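Local coordinates for spore coat polysaccharide biosynthesis protein SpsE (Bacillus subtilis, PDB 1VLI), which takes part in spore coat polysaccharide biosynthesis and probably works as a synthase of the N-acylneuraminate-9-phosphate (sialic acid) type, at residues L151-R156 and T179-N185; A166-D172 and I310-Y315; Y315-F319 and K343-P349; I324-F330 and V359-I365. All blocks are in the same frame, centred on the assembly; numbering follows the deposited sequence.

Contact 1 (L151-R156 and T179-N185); sequences LKYVAR and TIRAEGN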
# COMPACT_ATOMS: atom_id res chain seq x y z
N LEU A 151 4.75 3.14 10.43
CA LEU A 151 4.32 1.76 10.68
C LEU A 151 4.04 1.55 12.17
O LEU A 151 3.14 0.83 12.52
CB LEU A 151 5.34 0.73 10.15
CG LEU A 151 5.62 0.75 8.65
CD1 LEU A 151 6.77 -0.20 8.30
CD2 LEU A 151 4.36 0.43 7.79
N LYS A 152 4.85 2.17 13.02
CA LYS A 152 4.74 2.08 14.47
C LYS A 152 3.46 2.77 14.93
O LYS A 152 2.74 2.29 15.79
CB LYS A 152 5.96 2.77 15.07
CG LYS A 152 6.32 2.41 16.49
CD LYS A 152 7.41 3.36 17.02
CE LYS A 152 8.03 2.89 18.35
NZ LYS A 152 9.55 2.87 18.34
N TYR A 153 3.18 3.92 14.32
CA TYR A 153 2.08 4.76 14.74
C TYR A 153 0.76 4.07 14.46
O TYR A 153 -0.11 4.02 15.32
CB TYR A 153 2.14 6.06 13.96
CG TYR A 153 1.16 7.10 14.37
CD1 TYR A 153 -0.12 7.13 13.81
CD2 TYR A 153 1.50 8.08 15.28
CE1 TYR A 153 -1.03 8.10 14.15
CE2 TYR A 153 0.60 9.06 15.63
CZ TYR A 153 -0.67 9.07 15.06
OH TYR A 153 -1.57 10.06 15.40
N VAL A 154 0.63 3.52 13.26
CA VAL A 154 -0.57 2.81 12.89
C VAL A 154 -0.68 1.45 13.60
O VAL A 154 -1.76 1.06 14.04
CB VAL A 154 -0.64 2.64 11.37
CG1 VAL A 154 -1.92 1.96 11.01
CG2 VAL A 154 -0.57 3.98 10.68
N ALA A 155 0.44 0.73 13.73
CA ALA A 155 0.40 -0.56 14.44
C ALA A 155 -0.30 -0.42 15.82
O ALA A 155 -0.99 -1.33 16.25
CB ALA A 155 1.78 -1.12 14.60
N ARG A 156 -0.11 0.71 16.49
CA ARG A 156 -0.66 0.91 17.84
C ARG A 156 -2.18 1.08 17.88
O ARG A 156 -2.77 1.09 18.95
CB ARG A 156 -0.00 2.10 18.52
CG ARG A 156 1.33 1.79 19.12
CD ARG A 156 2.07 3.01 19.58
NE ARG A 156 3.46 2.69 19.85
CZ ARG A 156 4.36 3.54 20.34
NH1 ARG A 156 4.02 4.79 20.63
NH2 ARG A 156 5.61 3.13 20.53
N THR A 179 8.70 -4.23 12.89
CA THR A 179 8.31 -2.94 13.43
C THR A 179 6.84 -2.94 13.88
O THR A 179 6.49 -2.31 14.88
CB THR A 179 8.53 -1.86 12.34
OG1 THR A 179 9.92 -1.77 12.01
CG2 THR A 179 8.22 -0.50 12.86
N ILE A 180 5.99 -3.62 13.12
CA ILE A 180 4.56 -3.71 13.45
C ILE A 180 4.39 -4.70 14.60
O ILE A 180 3.62 -4.45 15.54
CB ILE A 180 3.73 -4.15 12.23
CG1 ILE A 180 3.88 -3.11 11.12
CG2 ILE A 180 2.24 -4.39 12.61
CD1 ILE A 180 3.53 -3.66 9.75
N ARG A 181 5.11 -5.81 14.53
CA ARG A 181 5.02 -6.81 15.55
C ARG A 181 5.46 -6.28 16.89
O ARG A 181 4.80 -6.56 17.89
CB ARG A 181 5.80 -8.04 15.19
CG ARG A 181 4.99 -8.98 14.40
CD ARG A 181 5.58 -10.33 14.33
NE ARG A 181 5.22 -11.18 15.46
CZ ARG A 181 4.12 -11.92 15.54
NH1 ARG A 181 3.22 -11.90 14.55
NH2 ARG A 181 3.91 -12.67 16.61
N ALA A 182 6.54 -5.50 16.91
CA ALA A 182 7.08 -4.97 18.17
C ALA A 182 6.07 -4.14 18.96
O ALA A 182 6.25 -3.95 20.17
CB ALA A 182 8.35 -4.15 17.90
N GLU A 183 5.04 -3.61 18.30
CA GLU A 183 4.02 -2.79 18.98
C GLU A 183 2.85 -3.61 19.50
O GLU A 183 1.87 -3.05 19.97
CB GLU A 183 3.50 -1.68 18.07
CG GLU A 183 4.54 -0.67 17.62
CD GLU A 183 5.35 -0.08 18.77
OE1 GLU A 183 4.74 0.37 19.76
OE2 GLU A 183 6.61 -0.06 18.67
N GLY A 184 2.95 -4.92 19.41
CA GLY A 184 1.90 -5.81 19.87
C GLY A 184 0.83 -6.16 18.84
O GLY A 184 -0.12 -6.87 19.16
N ASN A 185 0.95 -5.67 17.62
CA ASN A 185 -0.01 -5.98 16.57
C ASN A 185 0.49 -7.13 15.69
O ASN A 185 1.50 -6.99 15.02
CB ASN A 185 -0.28 -4.72 15.74
CG ASN A 185 -1.48 -4.86 14.83
OD1 ASN A 185 -1.90 -5.96 14.52
ND2 ASN A 185 -2.05 -3.73 14.40

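Contact 2 (A166-D172 and I310-Y315); sequences AGAEISD and IRNFAY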
# COMPACT_ATOMS: atom_id res chain seq x y z
N ALA A 166 6.48 -3.55 -3.56
CA ALA A 166 7.09 -3.33 -4.87
C ALA A 166 8.51 -2.85 -4.71
O ALA A 166 8.78 -1.91 -3.93
CB ALA A 166 6.31 -2.34 -5.70
N GLY A 167 9.43 -3.49 -5.42
CA GLY A 167 10.84 -3.08 -5.42
C GLY A 167 11.64 -3.34 -4.14
O GLY A 167 12.76 -2.85 -4.01
N ALA A 168 11.07 -4.12 -3.22
CA ALA A 168 11.64 -4.34 -1.90
C ALA A 168 12.53 -5.56 -1.96
O ALA A 168 12.34 -6.41 -2.81
CB ALA A 168 10.55 -4.55 -0.86
N GLU A 169 13.49 -5.63 -1.05
CA GLU A 169 14.20 -6.86 -0.83
C GLU A 169 13.73 -7.44 0.48
O GLU A 169 12.90 -6.83 1.18
CB GLU A 169 15.69 -6.59 -0.86
CG GLU A 169 16.08 -6.04 -2.20
CD GLU A 169 17.51 -6.32 -2.54
OE1 GLU A 169 18.40 -5.94 -1.75
OE2 GLU A 169 17.73 -6.93 -3.59
N ILE A 170 14.21 -8.63 0.80
CA ILE A 170 13.70 -9.39 1.94
C ILE A 170 13.90 -8.67 3.29
O ILE A 170 13.04 -8.72 4.19
CB ILE A 170 14.20 -10.87 1.88
CG1 ILE A 170 13.47 -11.78 2.87
CG2 ILE A 170 15.73 -10.98 2.03
CD1 ILE A 170 12.08 -12.12 2.48
N SER A 171 14.99 -7.93 3.40
CA SER A 171 15.30 -7.22 4.61
C SER A 171 14.34 -6.06 4.86
O SER A 171 14.02 -5.78 6.01
CB SER A 171 16.74 -6.74 4.58
OG SER A 171 16.99 -6.16 3.32
N ASP A 172 13.87 -5.40 3.81
CA ASP A 172 12.84 -4.34 3.97
C ASP A 172 11.52 -4.93 4.45
O ASP A 172 10.79 -4.33 5.29
CB ASP A 172 12.58 -3.61 2.64
CG ASP A 172 13.87 -3.23 1.91
OD1 ASP A 172 14.74 -2.60 2.53
OD2 ASP A 172 14.10 -3.52 0.71
N ILE A 310 14.01 1.27 -7.07
CA ILE A 310 13.11 2.27 -6.50
C ILE A 310 13.30 2.35 -4.99
O ILE A 310 12.96 3.36 -4.35
CB ILE A 310 11.64 1.96 -6.87
CG1 ILE A 310 11.34 0.46 -6.76
CG2 ILE A 310 11.31 2.48 -8.28
CD1 ILE A 310 9.84 0.14 -6.79
N ARG A 311 13.86 1.29 -4.42
CA ARG A 311 14.23 1.27 -3.01
C ARG A 311 15.30 2.32 -2.64
O ARG A 311 15.39 2.74 -1.48
CB ARG A 311 14.62 -0.15 -2.55
CG ARG A 311 15.68 -0.87 -3.36
CD ARG A 311 15.98 -2.27 -2.86
NE ARG A 311 16.05 -2.34 -1.39
CZ ARG A 311 17.13 -2.06 -0.67
NH1 ARG A 311 18.27 -1.69 -1.25
NH2 ARG A 311 17.08 -2.16 0.66
N ASN A 312 16.07 2.74 -3.63
CA ASN A 312 17.07 3.79 -3.45
C ASN A 312 16.54 5.20 -3.73
O ASN A 312 16.78 6.11 -2.95
CB ASN A 312 18.34 3.51 -4.31
CG ASN A 312 19.09 2.23 -3.89
OD1 ASN A 312 19.42 1.38 -4.73
ND2 ASN A 312 19.37 2.10 -2.59
N PHE A 313 15.81 5.36 -4.84
CA PHE A 313 15.31 6.67 -5.29
C PHE A 313 13.82 6.96 -5.03
O PHE A 313 13.38 8.10 -5.26
CB PHE A 313 15.68 6.94 -6.78
CG PHE A 313 14.71 6.33 -7.80
CD1 PHE A 313 13.54 7.01 -8.19
CD2 PHE A 313 14.98 5.10 -8.41
CE1 PHE A 313 12.64 6.46 -9.13
CE2 PHE A 313 14.09 4.54 -9.37
CZ PHE A 313 12.92 5.22 -9.73
N ALA A 314 13.04 5.97 -4.57
CA ALA A 314 11.59 6.16 -4.39
C ALA A 314 10.98 5.90 -3.00
O ALA A 314 9.92 6.48 -2.68
CB ALA A 314 10.79 5.42 -5.48
N TYR A 315 11.61 5.04 -2.18
CA TYR A 315 11.23 4.90 -0.77
C TYR A 315 11.47 6.20 -0.01
O TYR A 315 12.11 7.11 -0.53
CB TYR A 315 12.02 3.81 -0.09
CG TYR A 315 11.68 2.45 -0.55
CD1 TYR A 315 10.64 2.24 -1.47
CD2 TYR A 315 12.37 1.33 -0.07
CE1 TYR A 315 10.31 0.96 -1.93
CE2 TYR A 315 12.03 0.02 -0.53
CZ TYR A 315 11.01 -0.14 -1.45
OH TYR A 315 10.66 -1.38 -1.89

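Contact 3 (Y315-F319 and K343-P349); sequences YRGIF and KPQGLHP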
# COMPACT_ATOMS: atom_id res chain seq x y z
N TYR A 315 11.61 5.04 -2.18
CA TYR A 315 11.23 4.90 -0.77
C TYR A 315 11.47 6.20 -0.01
O TYR A 315 12.11 7.11 -0.53
CB TYR A 315 12.02 3.81 -0.09
CG TYR A 315 11.68 2.45 -0.55
CD1 TYR A 315 10.64 2.24 -1.47
CD2 TYR A 315 12.37 1.33 -0.07
CE1 TYR A 315 10.31 0.96 -1.93
CE2 TYR A 315 12.03 0.02 -0.53
CZ TYR A 315 11.01 -0.14 -1.45
OH TYR A 315 10.66 -1.38 -1.89
N ARG A 316 10.97 6.28 1.22
CA ARG A 316 11.12 7.51 2.00
C ARG A 316 12.53 7.67 2.58
O ARG A 316 13.30 6.70 2.68
CB ARG A 316 10.08 7.58 3.12
CG ARG A 316 8.62 7.48 2.63
CD ARG A 316 7.67 8.43 3.36
NE ARG A 316 6.39 8.51 2.67
CZ ARG A 316 5.44 9.42 2.93
NH1 ARG A 316 5.61 10.37 3.85
NH2 ARG A 316 4.34 9.42 2.24
N GLY A 317 12.88 8.91 2.93
CA GLY A 317 14.06 9.21 3.69
C GLY A 317 13.83 10.43 4.55
O GLY A 317 12.72 11.00 4.57
N ILE A 318 14.87 10.87 5.25
CA ILE A 318 14.74 11.99 6.15
C ILE A 318 15.18 13.28 5.47
O ILE A 318 16.32 13.37 4.99
CB ILE A 318 15.53 11.73 7.43
CG1 ILE A 318 15.02 10.47 8.12
CG2 ILE A 318 15.40 12.92 8.34
CD1 ILE A 318 15.79 10.11 9.34
N PHE A 319 14.29 14.27 5.45
CA PHE A 319 14.51 15.50 4.70
C PHE A 319 14.29 16.70 5.55
O PHE A 319 13.47 16.65 6.45
CB PHE A 319 13.54 15.57 3.52
CG PHE A 319 13.96 14.74 2.34
CD1 PHE A 319 13.61 13.40 2.25
CD2 PHE A 319 14.73 15.30 1.33
CE1 PHE A 319 14.02 12.62 1.16
CE2 PHE A 319 15.14 14.54 0.23
CZ PHE A 319 14.79 13.19 0.16
N LYS A 343 14.89 14.50 -5.83
CA LYS A 343 16.02 14.88 -4.99
C LYS A 343 16.81 13.64 -4.58
O LYS A 343 16.25 12.54 -4.58
CB LYS A 343 15.50 15.65 -3.78
CG LYS A 343 14.46 16.70 -4.17
CD LYS A 343 13.99 17.58 -3.02
CE LYS A 343 13.03 16.84 -2.10
NZ LYS A 343 11.80 16.33 -2.77
N PRO A 344 18.12 13.78 -4.30
CA PRO A 344 18.91 12.67 -3.73
C PRO A 344 18.38 12.21 -2.35
O PRO A 344 17.82 13.01 -1.60
CB PRO A 344 20.32 13.26 -3.63
CG PRO A 344 20.32 14.38 -4.61
CD PRO A 344 18.95 14.97 -4.55
N GLN A 345 18.54 10.93 -2.04
CA GLN A 345 17.83 10.28 -0.92
C GLN A 345 18.31 10.80 0.45
O GLN A 345 19.48 11.21 0.57
CB GLN A 345 17.94 8.74 -1.05
CG GLN A 345 17.17 7.90 -0.05
CD GLN A 345 15.70 8.28 0.02
OE1 GLN A 345 15.37 9.36 0.51
NE2 GLN A 345 14.82 7.42 -0.50
N GLY A 346 17.42 10.85 1.44
CA GLY A 346 17.79 11.27 2.80
C GLY A 346 18.17 10.04 3.61
O GLY A 346 18.00 8.92 3.13
N LEU A 347 18.70 10.21 4.82
CA LEU A 347 18.95 9.07 5.74
C LEU A 347 17.74 8.16 5.89
O LEU A 347 16.62 8.64 5.88
CB LEU A 347 19.28 9.57 7.14
CG LEU A 347 20.71 9.70 7.60
CD1 LEU A 347 20.73 9.28 9.05
CD2 LEU A 347 21.69 8.88 6.71
N HIS A 348 17.97 6.86 6.07
CA HIS A 348 16.85 5.93 6.29
C HIS A 348 15.95 6.35 7.46
O HIS A 348 16.45 6.78 8.50
CB HIS A 348 17.38 4.54 6.56
CG HIS A 348 16.33 3.49 6.47
ND1 HIS A 348 15.44 3.24 7.48
CD2 HIS A 348 16.01 2.65 5.46
CE1 HIS A 348 14.62 2.27 7.12
NE2 HIS A 348 14.95 1.90 5.89
N PRO A 349 14.63 6.28 7.29
CA PRO A 349 13.71 6.60 8.37
C PRO A 349 13.93 5.88 9.72
O PRO A 349 13.39 6.33 10.74
CB PRO A 349 12.35 6.21 7.77
CG PRO A 349 12.53 6.52 6.36
CD PRO A 349 13.90 5.99 6.04
O HOH W 1 16.05 6.50 3.04

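Contact 4 (I324-F330 and V359-I365); sequences IQKGEAF and VRAVRDI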
# COMPACT_ATOMS: atom_id res chain seq x y z
N ILE A 324 18.37 24.21 8.32
CA ILE A 324 18.85 23.91 9.66
C ILE A 324 20.25 24.47 9.83
O ILE A 324 21.11 24.29 8.97
CB ILE A 324 18.82 22.38 9.92
CG1 ILE A 324 17.38 21.85 9.80
CG2 ILE A 324 19.40 22.05 11.30
CD1 ILE A 324 17.24 20.38 10.11
N GLN A 325 20.47 25.15 10.94
CA GLN A 325 21.77 25.75 11.20
C GLN A 325 22.64 24.96 12.15
O GLN A 325 22.15 24.20 12.99
CB GLN A 325 21.58 27.18 11.68
CG GLN A 325 21.16 28.13 10.51
CD GLN A 325 21.11 29.53 11.15
OE1 GLN A 325 22.14 30.35 11.04
NE2 GLN A 325 19.94 29.83 11.87
N LYS A 326 23.95 25.13 11.98
CA LYS A 326 24.96 24.42 12.75
C LYS A 326 24.68 24.58 14.24
O LYS A 326 24.59 25.69 14.72
CB LYS A 326 26.36 24.98 12.44
CG LYS A 326 27.48 24.16 13.04
CD LYS A 326 28.81 24.88 13.02
CE LYS A 326 29.93 23.84 13.15
NZ LYS A 326 31.26 24.52 13.21
N GLY A 327 24.52 23.47 14.97
CA GLY A 327 24.30 23.57 16.42
C GLY A 327 22.86 23.21 16.78
O GLY A 327 22.56 22.80 17.92
N GLU A 328 21.97 23.34 15.80
CA GLU A 328 20.53 23.29 16.03
C GLU A 328 19.97 21.84 16.20
O GLU A 328 20.24 20.93 15.39
CB GLU A 328 19.82 24.06 14.91
CG GLU A 328 18.31 24.26 15.07
CD GLU A 328 17.65 24.74 13.78
OE1 GLU A 328 18.37 25.43 12.98
OE2 GLU A 328 16.39 24.42 13.58
N ALA A 329 19.20 21.65 17.27
CA ALA A 329 18.55 20.38 17.55
C ALA A 329 17.63 20.01 16.37
O ALA A 329 17.02 20.88 15.76
CB ALA A 329 17.77 20.46 18.86
N PHE A 330 17.59 18.73 16.01
CA PHE A 330 16.69 18.23 15.00
C PHE A 330 15.40 17.99 15.72
O PHE A 330 15.42 17.54 16.87
CB PHE A 330 17.16 16.89 14.49
CG PHE A 330 18.31 16.96 13.57
CD1 PHE A 330 18.16 17.51 12.29
CD2 PHE A 330 19.55 16.44 13.94
CE1 PHE A 330 19.23 17.55 11.41
CE2 PHE A 330 20.62 16.49 13.07
CZ PHE A 330 20.47 17.05 11.80
N VAL A 359 19.46 15.26 19.12
CA VAL A 359 20.69 15.32 18.35
C VAL A 359 20.73 16.68 17.65
O VAL A 359 19.67 17.25 17.40
CB VAL A 359 20.72 14.16 17.35
CG1 VAL A 359 21.88 14.30 16.40
CG2 VAL A 359 20.81 12.86 18.11
N ARG A 360 21.93 17.19 17.34
CA ARG A 360 22.11 18.53 16.73
C ARG A 360 22.90 18.51 15.41
O ARG A 360 23.76 17.60 15.21
CB ARG A 360 22.85 19.42 17.71
CG ARG A 360 22.10 19.67 19.00
CD ARG A 360 22.93 20.43 20.02
NE ARG A 360 22.14 20.67 21.23
CZ ARG A 360 21.44 21.79 21.45
NH1 ARG A 360 21.39 22.75 20.53
NH2 ARG A 360 20.76 21.93 22.59
N ALA A 361 22.64 19.52 14.53
CA ALA A 361 23.36 19.58 13.24
C ALA A 361 24.84 19.94 13.46
O ALA A 361 25.17 20.80 14.30
CB ALA A 361 22.69 20.61 12.31
N VAL A 362 25.74 19.31 12.69
CA VAL A 362 27.15 19.76 12.77
C VAL A 362 27.55 20.75 11.68
O VAL A 362 28.66 21.24 11.67
CB VAL A 362 28.16 18.59 12.88
CG1 VAL A 362 27.78 17.69 14.03
CG2 VAL A 362 28.29 17.82 11.57
N ARG A 363 26.63 21.03 10.77
CA ARG A 363 26.83 22.07 9.75
C ARG A 363 25.46 22.53 9.27
O ARG A 363 24.46 21.83 9.46
CB ARG A 363 27.62 21.52 8.57
CG ARG A 363 26.99 20.27 7.93
CD ARG A 363 27.91 19.59 6.93
NE ARG A 363 27.19 18.70 6.01
CZ ARG A 363 27.77 18.07 4.99
NH1 ARG A 363 29.07 18.24 4.77
NH2 ARG A 363 27.07 17.26 4.19
N ASP A 364 25.43 23.68 8.61
CA ASP A 364 24.22 24.18 7.96
C ASP A 364 23.65 23.18 6.96
O ASP A 364 24.39 22.63 6.15
CB ASP A 364 24.54 25.46 7.20
CG ASP A 364 24.97 26.60 8.11
OD1 ASP A 364 24.82 26.49 9.35
OD2 ASP A 364 25.46 27.65 7.64
N ILE A 365 22.35 22.95 7.00
CA ILE A 365 21.68 22.12 5.99
C ILE A 365 20.62 22.98 5.32
O ILE A 365 19.80 23.61 6.01
CB ILE A 365 21.06 20.89 6.63
CG1 ILE A 365 21.97 20.33 7.73
CG2 ILE A 365 20.79 19.83 5.57
CD1 ILE A 365 21.35 19.26 8.60

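Contact 1 (L151-R156 and T179-N185)
A155 and I180 bring the C-terminal parts of two helices together, with their CA atoms 5.3 Å apart; the chain after the second helix then runs through a type I turn from R181 to G184, so that E183 faces the first helix again. The methyl of A155 sits between two neighbours, its CB 3.9 Å from I180 CG2 and equally near the CB of E183. One turn earlier L151 CB meets the methyl branch of T179, which is swung anti to the backbone N while OG1 turns back to the carbonyl of E175 in its own helix. Polar groups border this apolar seam. R156 reaches E183 with an extended chain and grips a single oxygen side-on, R156 NE lying 2.7 Å from E183 OE1 and R156 NH2 3.0 Å from the same OE1. Both nitrogens approach from one face of the carboxylate, whose plane is turned 50° from the guanidinium. The other oxygen, E183 OE2, rests against the methylenes of K152, 3.3 Å from its CE, while K152 NZ goes on to a salt bridge with E353. Near the helix end, N185 ND2 donates to A155 O at 3.2 Å, on a lone pair of that oxygen in the carbonyl plane, and also to the carbonyl of R159, which ties down the helix end and the loop beyond it. I180 packs on M161 and F163 of strand 161-164. Adjacent helices packed side by side outside a parallel sheet are the outer layer of a TIM barrel, the fold of the NeuB family.

Contact 2 (A166-D172 and I310-Y315)
Y315 and R311 meet the loop A166-A168 and the first turn of helix 170-181, in the beta-alpha loop after strand 161-164 of the NeuB-type TIM barrel. The tight part is buried and centres on G167. I310 pushes CD1 to 3.6 Å from G167 CA, its CG1 lying between the backbone N and the carbonyl carbon, a setting that carries the methyl to the glycine; a side chain at G167 would collide with that methyl, and the positive phi of G167 suits glycine as well. Beside it the phenol of Y315 enters edge-on and its OH donates to the carbonyl O of A166 at 2.8 Å, tilted 30° from the carbonyl plane, with the CB of A168 3.3 Å from the same OH. The backbone of R311 covers a face of this ring, its CA over the centre. A166 also reaches S142 through its N.

Toward solvent the contact becomes looser and ionic. The R311 chain, bent at chi3 (-42°), passes the carbonyl of G167 and turns its guanidinium side-on to D172, almost coplanar with the carboxylate (22°). R311 NH2 meets D172 OD1 at 3.0 Å on the syn lone pair, and NE donates to OD2. E169 OE1 lies over one face of the guanidinium at a distance that offers charge attraction without a hydrogen bond, while E169 OE2 is bonded to T302. The second oxygen of D172 has another task: D172 OD2 also accepts the backbone N of E169, the N-cap residue of the helix, at 2.8 Å.

Contact 3 (Y315-F319 and K343-P349)
Q345 and I318 make the two direct hydrogen bonds between Y315-F319 and the loop K343-P349, the end-to-end directions of the two segments being 97° apart. I318 N donates to L347 O at 2.9 Å, and the same carbonyl lies 3.3 Å from I318 CG1. Q345 leaves its backbone away from the other segment but folds back at chi2 (53°), which carries its amide to Y315: Q345 NE2 donates to Y315 O at 2.7 Å, coming from above the carbonyl plane. Q345 OE1 accepts G346 N from its own segment at 2.7 Å, on an in-plane lone pair, so both ends of the amide are held. With an alanine here, the carbonyl of Y315 would probably lose this donor and G346 N its acceptor.

Two glycines permit this closeness. A side chain on G317 would strike Q345 OE1, and one on G346 would strike I318 O, which instead receives a CA-H contact from G346 CA at 3.4 Å. A water links the carbonyls of R316 and G346, giving a hydrogen to each. Around this core, the F319 ring packs against the loop, with F319 CZ 3.5 Å from P344 O and CE2 near the CE of K343, whose NZ turns to P340. P349 sets its CD against R316 O.

Farther out, R316 forms a salt bridge to E144, and I318 is backbone hydrogen-bonded to I371. Both segments lie in the SAF (AFP-like) domain, here a two-stranded antiparallel sheet (317-320 with 335-338) with this loop packed on it.

Contact 4 (I324-F330 and V359-I365)
I324 and I365 form an antiparallel hydrogen-bonded pair, CA atoms 5.0 Å apart, while A329 and R360 bridge at the other end, with the type II turn Q325-E328 between. Backbone bonds join the two segments: G327 N to A361 O at 2.8 Å, A361 N to E328 O, and F330 N to V359 O. D364 adds a side-chain bond, its OD1 taking K326 N at 3.1 Å almost along the C-O direction. R360 runs extended beside the turn and its NH1 donates to G327 O at 2.9 Å, within the guanidinium plane.

F330 spans the second segment. Its CD2 touches V359 CG1, CZ approaches the A361 methyl, and I365 CD1 meets the ring edge 3.9 Å from F330 CE1. I324 CG2 closes on A361 CB at 3.7 Å. A serine in place of F330 would probably open a gap between V359, A361 and I365, leaving their methyls with less to pack on.

The chemistry thus divides: an apolar side made by I324, F330, A361 and I365, with I324 and F330 packing on I335 of strand 335-338, and a polar side where directed bonds to backbone groups fix the position of the turn against V359-I365.

In the fold
Contacts 1 and 2 both use helix 170-181, contact 2 at its start and contact 1 at its end, with centres about 20 Å apart. Contact 2 is the one near the metal: the side chain of A166 is about 9 Å from the zinc ion held by H226 and H248, whereas that of Y315 is about 14 Å away. Y315 belongs to contacts 2 and 3, whose centres are about 12 Å apart, and links them directly, helix 310-313 and strand 317-320 following each other in the chain. Contacts 3 and 4 lie within the SAF domain, centres about 17 Å apart and their segments alternating along the chain. Contact 4 is the most distant from the barrel pair, about 30 Å from contact 1 and about 29 Å from contact 2, centre to centre.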